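Local coordinates for protein putative angiotensinogen (Lampetra fluviatilis, PDB 5INW) that binds heparin and inhibits thrombin, an inhibition that heparin promotes through a template mechanism, as a member of the serpin family, at the interface of chains A and B. Numbering follows the deposited sequence. Chains: chain A, Putative angiotensinogen; chain B, C-terminal peptide of Putative angiotensinogen.

Contact 1: the interface of chains A and B. Residues chain A 107, 302, 308-310, 399; chain B 13-16.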
# COMPACT_ATOMS: atom_id res chain seq x y z
N PHE A 107 1.16 -7.42 -3.31
CA PHE A 107 0.76 -6.67 -2.11
C PHE A 107 1.52 -5.37 -1.93
O PHE A 107 2.73 -5.36 -1.87
CB PHE A 107 0.91 -7.51 -0.86
CG PHE A 107 0.05 -7.02 0.24
CD1 PHE A 107 -1.32 -7.02 0.10
CD2 PHE A 107 0.59 -6.54 1.44
CE1 PHE A 107 -2.14 -6.58 1.12
CE2 PHE A 107 -0.22 -6.06 2.44
CZ PHE A 107 -1.59 -6.08 2.28
N TYR A 302 -13.81 -5.08 9.37
CA TYR A 302 -13.09 -4.88 10.60
C TYR A 302 -13.85 -3.93 11.51
O TYR A 302 -14.75 -3.23 11.10
CB TYR A 302 -11.73 -4.25 10.31
CG TYR A 302 -10.84 -5.06 9.43
CD1 TYR A 302 -10.14 -6.16 9.91
CD2 TYR A 302 -10.65 -4.71 8.11
CE1 TYR A 302 -9.31 -6.92 9.06
CE2 TYR A 302 -9.85 -5.46 7.27
CZ TYR A 302 -9.18 -6.56 7.74
OH TYR A 302 -8.37 -7.24 6.89
N MET A 308 -12.03 -5.67 4.54
CA MET A 308 -11.33 -6.30 3.46
C MET A 308 -12.36 -6.83 2.48
O MET A 308 -13.24 -7.58 2.85
CB MET A 308 -10.46 -7.45 3.95
CG MET A 308 -9.64 -8.13 2.84
SD MET A 308 -8.78 -9.63 3.42
CE MET A 308 -7.36 -8.91 4.21
N LEU A 309 -12.20 -6.43 1.23
CA LEU A 309 -12.90 -7.02 0.11
C LEU A 309 -12.10 -8.17 -0.39
O LEU A 309 -10.91 -7.97 -0.68
CB LEU A 309 -12.98 -6.02 -1.05
CG LEU A 309 -14.28 -5.26 -1.25
CD1 LEU A 309 -14.36 -4.92 -2.73
CD2 LEU A 309 -15.53 -6.02 -0.80
N VAL A 310 -12.74 -9.35 -0.55
CA VAL A 310 -12.08 -10.53 -1.15
C VAL A 310 -12.80 -10.96 -2.41
O VAL A 310 -13.98 -11.25 -2.38
CB VAL A 310 -11.94 -11.70 -0.16
CG1 VAL A 310 -11.39 -12.94 -0.86
CG2 VAL A 310 -11.02 -11.32 0.98
N LEU A 399 1.37 -8.94 4.87
CA LEU A 399 -0.04 -9.19 5.16
C LEU A 399 -0.13 -10.42 6.03
O LEU A 399 0.39 -11.43 5.68
CB LEU A 399 -0.86 -9.37 3.86
CG LEU A 399 -2.35 -9.69 4.10
CD1 LEU A 399 -3.04 -8.60 4.93
CD2 LEU A 399 -3.08 -9.91 2.78
N VAL B 13 -8.17 -11.78 -5.21
CA VAL B 13 -7.81 -10.39 -5.04
C VAL B 13 -8.29 -9.87 -3.68
O VAL B 13 -9.38 -10.23 -3.18
CB VAL B 13 -8.43 -9.55 -6.15
CG1 VAL B 13 -8.12 -8.06 -5.98
CG2 VAL B 13 -7.91 -10.03 -7.49
N VAL B 14 -7.48 -9.00 -3.08
CA VAL B 14 -7.69 -8.57 -1.72
C VAL B 14 -7.52 -7.04 -1.69
O VAL B 14 -6.68 -6.52 -2.37
CB VAL B 14 -6.73 -9.35 -0.78
CG1 VAL B 14 -5.36 -8.73 -0.76
CG2 VAL B 14 -7.27 -9.43 0.61
N LEU B 15 -8.41 -6.35 -0.99
CA LEU B 15 -8.38 -4.89 -0.86
C LEU B 15 -8.80 -4.51 0.56
O LEU B 15 -9.86 -4.89 1.00
CB LEU B 15 -9.33 -4.18 -1.84
CG LEU B 15 -9.18 -4.44 -3.34
CD1 LEU B 15 -10.25 -3.64 -4.04
CD2 LEU B 15 -7.83 -4.08 -3.91
N ILE B 16 -7.96 -3.75 1.24
CA ILE B 16 -8.24 -3.29 2.57
C ILE B 16 -8.54 -1.82 2.40
O ILE B 16 -7.69 -1.08 1.90
CB ILE B 16 -7.02 -3.53 3.46
CG1 ILE B 16 -6.86 -5.01 3.73
CG2 ILE B 16 -7.17 -2.79 4.77
CD1 ILE B 16 -5.55 -5.37 4.36
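A:Leu309 and B:Leu15 face each other as a closed antiparallel pair, the N-H of A:Leu309 N reaching B:Leu15 O at 2.8 Å and that of B:Leu15 N returning to A:Leu309 O at 3.0 Å. The ladder runs on through A:Met308 with B:Ile16 and A:Val310 with B:Val14. Side chains alternate across this two-stranded ribbon. On one face A:Leu309 and B:Leu15 touch shallowly near the backbone, CB to CB at 4.2 Å. On the other, A:Met308 reaches across to the peptide. Its CG lies anti to the backbone N (chi1 -177°) and the chain stays extended until it bends at SD (chi3 -81°), which brings the CE methyl over the peptide strand. There A:Met308 CE meets CG1 and CD1 of B:Ile16, each at 4.0 Å, the two side chains lying aslant to one another. The packing of A:Met308 against B:Val14 is modelled too tightly around SD, and its detail is doubtful. B:Ile16 stretches out beyond A:Met308, CG1 anti to its own carbonyl carbon (chi1 -72°), and its CD1 meets A:Leu399 CD1 at 4.1 Å. The phenol of A:Tyr302 comes in roughly at right angles to B:Ile16, bringing its OH to 4.2 Å from CG1. Further along, the ring of A:Phe107 presents CE1 to B:Val14 CG1 at 4.3 Å, while A:Leu399 CB rests over one face of that ring, toward its rim. The side chains described here are apolar but for the A:Tyr302 phenol, and grip comes from the backbone ladder plus branched and thioether packing. In the fold, peptide strand 12-18 lies beside strand 306-313 in a beta-sheet of the serpin core, and the face of this ribbon that carries A:Met308 is turned towards strands 389-401 and 106-108.

Contact 2: the interface of chains A and B. Residues chain A 93, 97, 311, 313, 319, 322-323; chain B 12-13, 28-29.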
# COMPACT_ATOMS: atom_id res chain seq x y z
N TYR A 93 -1.01 -1.47 -9.97
CA TYR A 93 -1.34 -2.88 -9.93
C TYR A 93 -1.15 -3.48 -11.30
O TYR A 93 -0.56 -4.55 -11.44
CB TYR A 93 -2.79 -3.08 -9.51
CG TYR A 93 -3.19 -4.48 -9.08
CD1 TYR A 93 -3.53 -5.46 -9.99
CD2 TYR A 93 -3.31 -4.81 -7.71
CE1 TYR A 93 -3.92 -6.72 -9.58
CE2 TYR A 93 -3.74 -6.05 -7.30
CZ TYR A 93 -4.03 -7.01 -8.24
OH TYR A 93 -4.42 -8.28 -7.82
N LEU A 97 1.38 -6.72 -12.72
CA LEU A 97 0.89 -7.90 -13.49
C LEU A 97 1.75 -8.28 -14.67
O LEU A 97 1.79 -9.45 -15.05
CB LEU A 97 -0.50 -7.64 -14.08
CG LEU A 97 -1.67 -7.51 -13.11
CD1 LEU A 97 -2.94 -7.10 -13.83
CD2 LEU A 97 -1.89 -8.81 -12.34
N ILE A 311 -12.06 -10.98 -3.52
CA ILE A 311 -12.60 -11.37 -4.83
C ILE A 311 -11.93 -12.66 -5.30
O ILE A 311 -10.72 -12.68 -5.54
CB ILE A 311 -12.40 -10.25 -5.87
CG1 ILE A 311 -12.97 -8.92 -5.37
CG2 ILE A 311 -13.05 -10.61 -7.19
CD1 ILE A 311 -11.90 -8.01 -4.83
N PRO A 313 -11.94 -15.46 -8.24
CA PRO A 313 -12.46 -16.06 -9.47
C PRO A 313 -12.82 -17.53 -9.25
O PRO A 313 -12.12 -18.23 -8.50
CB PRO A 313 -11.32 -15.89 -10.46
CG PRO A 313 -10.11 -15.70 -9.62
CD PRO A 313 -10.58 -14.94 -8.42
N LEU A 319 -8.65 -15.05 -13.55
CA LEU A 319 -7.94 -14.07 -12.75
C LEU A 319 -7.34 -12.87 -13.51
O LEU A 319 -7.26 -11.80 -12.94
CB LEU A 319 -6.85 -14.77 -11.91
CG LEU A 319 -6.11 -13.99 -10.79
CD1 LEU A 319 -7.08 -13.49 -9.74
CD2 LEU A 319 -5.08 -14.91 -10.16
N VAL A 322 -10.27 -10.35 -14.11
CA VAL A 322 -10.60 -9.72 -12.84
C VAL A 322 -9.55 -8.63 -12.56
O VAL A 322 -9.88 -7.43 -12.42
CB VAL A 322 -10.63 -10.75 -11.70
CG1 VAL A 322 -10.80 -10.07 -10.35
CG2 VAL A 322 -11.77 -11.76 -11.92
N GLU A 323 -8.28 -9.03 -12.56
CA GLU A 323 -7.16 -8.11 -12.31
C GLU A 323 -7.01 -7.01 -13.36
O GLU A 323 -6.46 -5.99 -13.06
CB GLU A 323 -5.85 -8.89 -12.16
CG GLU A 323 -5.85 -9.68 -10.86
CD GLU A 323 -4.57 -10.43 -10.57
OE1 GLU A 323 -3.85 -10.82 -11.50
OE2 GLU A 323 -4.27 -10.66 -9.38
N PHE B 12 -7.07 -15.23 -5.02
CA PHE B 12 -8.04 -14.17 -4.84
C PHE B 12 -7.41 -12.78 -4.76
O PHE B 12 -6.29 -12.61 -4.33
CB PHE B 12 -8.88 -14.44 -3.61
CG PHE B 12 -8.13 -14.37 -2.34
CD1 PHE B 12 -8.13 -13.22 -1.57
CD2 PHE B 12 -7.47 -15.48 -1.85
CE1 PHE B 12 -7.47 -13.18 -0.35
CE2 PHE B 12 -6.81 -15.45 -0.63
CZ PHE B 12 -6.81 -14.32 0.12
N VAL B 13 -8.17 -11.78 -5.21
CA VAL B 13 -7.81 -10.39 -5.04
C VAL B 13 -8.29 -9.87 -3.68
O VAL B 13 -9.38 -10.23 -3.18
CB VAL B 13 -8.43 -9.55 -6.15
CG1 VAL B 13 -8.12 -8.06 -5.98
CG2 VAL B 13 -7.91 -10.03 -7.49
N GLY B 28 -3.92 -6.11 -3.34
CA GLY B 28 -3.16 -7.23 -3.83
C GLY B 28 -3.94 -8.45 -4.26
O GLY B 28 -5.18 -8.43 -4.40
N ARG B 29 -3.15 -9.51 -4.46
CA ARG B 29 -3.61 -10.81 -4.85
C ARG B 29 -2.83 -11.82 -4.04
O ARG B 29 -1.59 -11.78 -4.01
CB ARG B 29 -3.39 -11.06 -6.35
CG ARG B 29 -3.59 -12.53 -6.80
CD ARG B 29 -2.37 -13.07 -7.51
NE ARG B 29 -2.32 -12.50 -8.84
CZ ARG B 29 -1.36 -12.71 -9.74
NH1 ARG B 29 -1.49 -12.15 -10.93
NH2 ARG B 29 -0.31 -13.47 -9.46
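The guanidinium of B:Arg29 meets the carboxylate of A:Glu323 side-on, with the two flat groups only 17° apart. B:Arg29 NE gives its N-H to A:Glu323 OE2 at 2.7 Å in a salt bridge, and B:Arg29 NH1 gives one to A:Glu323 OE1 at 2.8 Å. Both bonds are nearly straight and use the syn lone pairs, a paired geometry that fixes the rotation of both groups. B:Arg29 gets there by bending at its second and third torsions (chi2 -124°, chi3 -75°), while A:Glu323 leaves its helix extended beyond CG. The phenol of A:Tyr93 lies steeply to the guanidinium and donates its OH to A:Glu323 OE2 at 2.8 Å from above the carboxylate plane. OE2 therefore takes two donors from different directions, which would probably stabilise the ionised carboxylate. The same ring has CE2 against B:Gly28 CA at 3.7 Å, where the peptide lacks a side chain. A:Leu319 CD2 and A:Leu97 CD2 flank the guanidinium with methyls. An alanine in place of A:Glu323 would probably leave the B:Arg29 guanidinium without its counter-charge and free to turn, and the A:Tyr93 hydroxyl without its acceptor. Alongside, A:Ile311 and B:Val13 exchange two backbone bonds and point their side chains the same way, CD1 to CG1 at 4.0 Å. From B:Val13, CG2 is directed at A:Val322 CG1 (4.1 Å) and at the aliphatic A:Glu323 CG (4.0 Å). The site joins peptide strands 12-18 and 24-30 to strand 306-313 and helices 77-96 and 319-325, and its paired charge and apolar patch are likely to keep the C-terminal peptide seated in the serpin body.

About 10 Å separates the C-alpha centres of contact 1 and contact 2, and B:Val13 belongs to both. They follow one another along the same antiparallel pair, strands 306-313 of chain A and 12-18 of chain B, but work on opposite faces: contact 1 mainly toward strands 389-401 and 106-108, contact 2 toward helices 77-96 and 319-325. Peptide strand 24-30 enters through contact 2. Gripped on both faces, the C-terminal peptide stays an integral part of the core although reactive-loop cleavage has made it a separate chain, so this pairing is intramolecular in origin and not an oligomer contact.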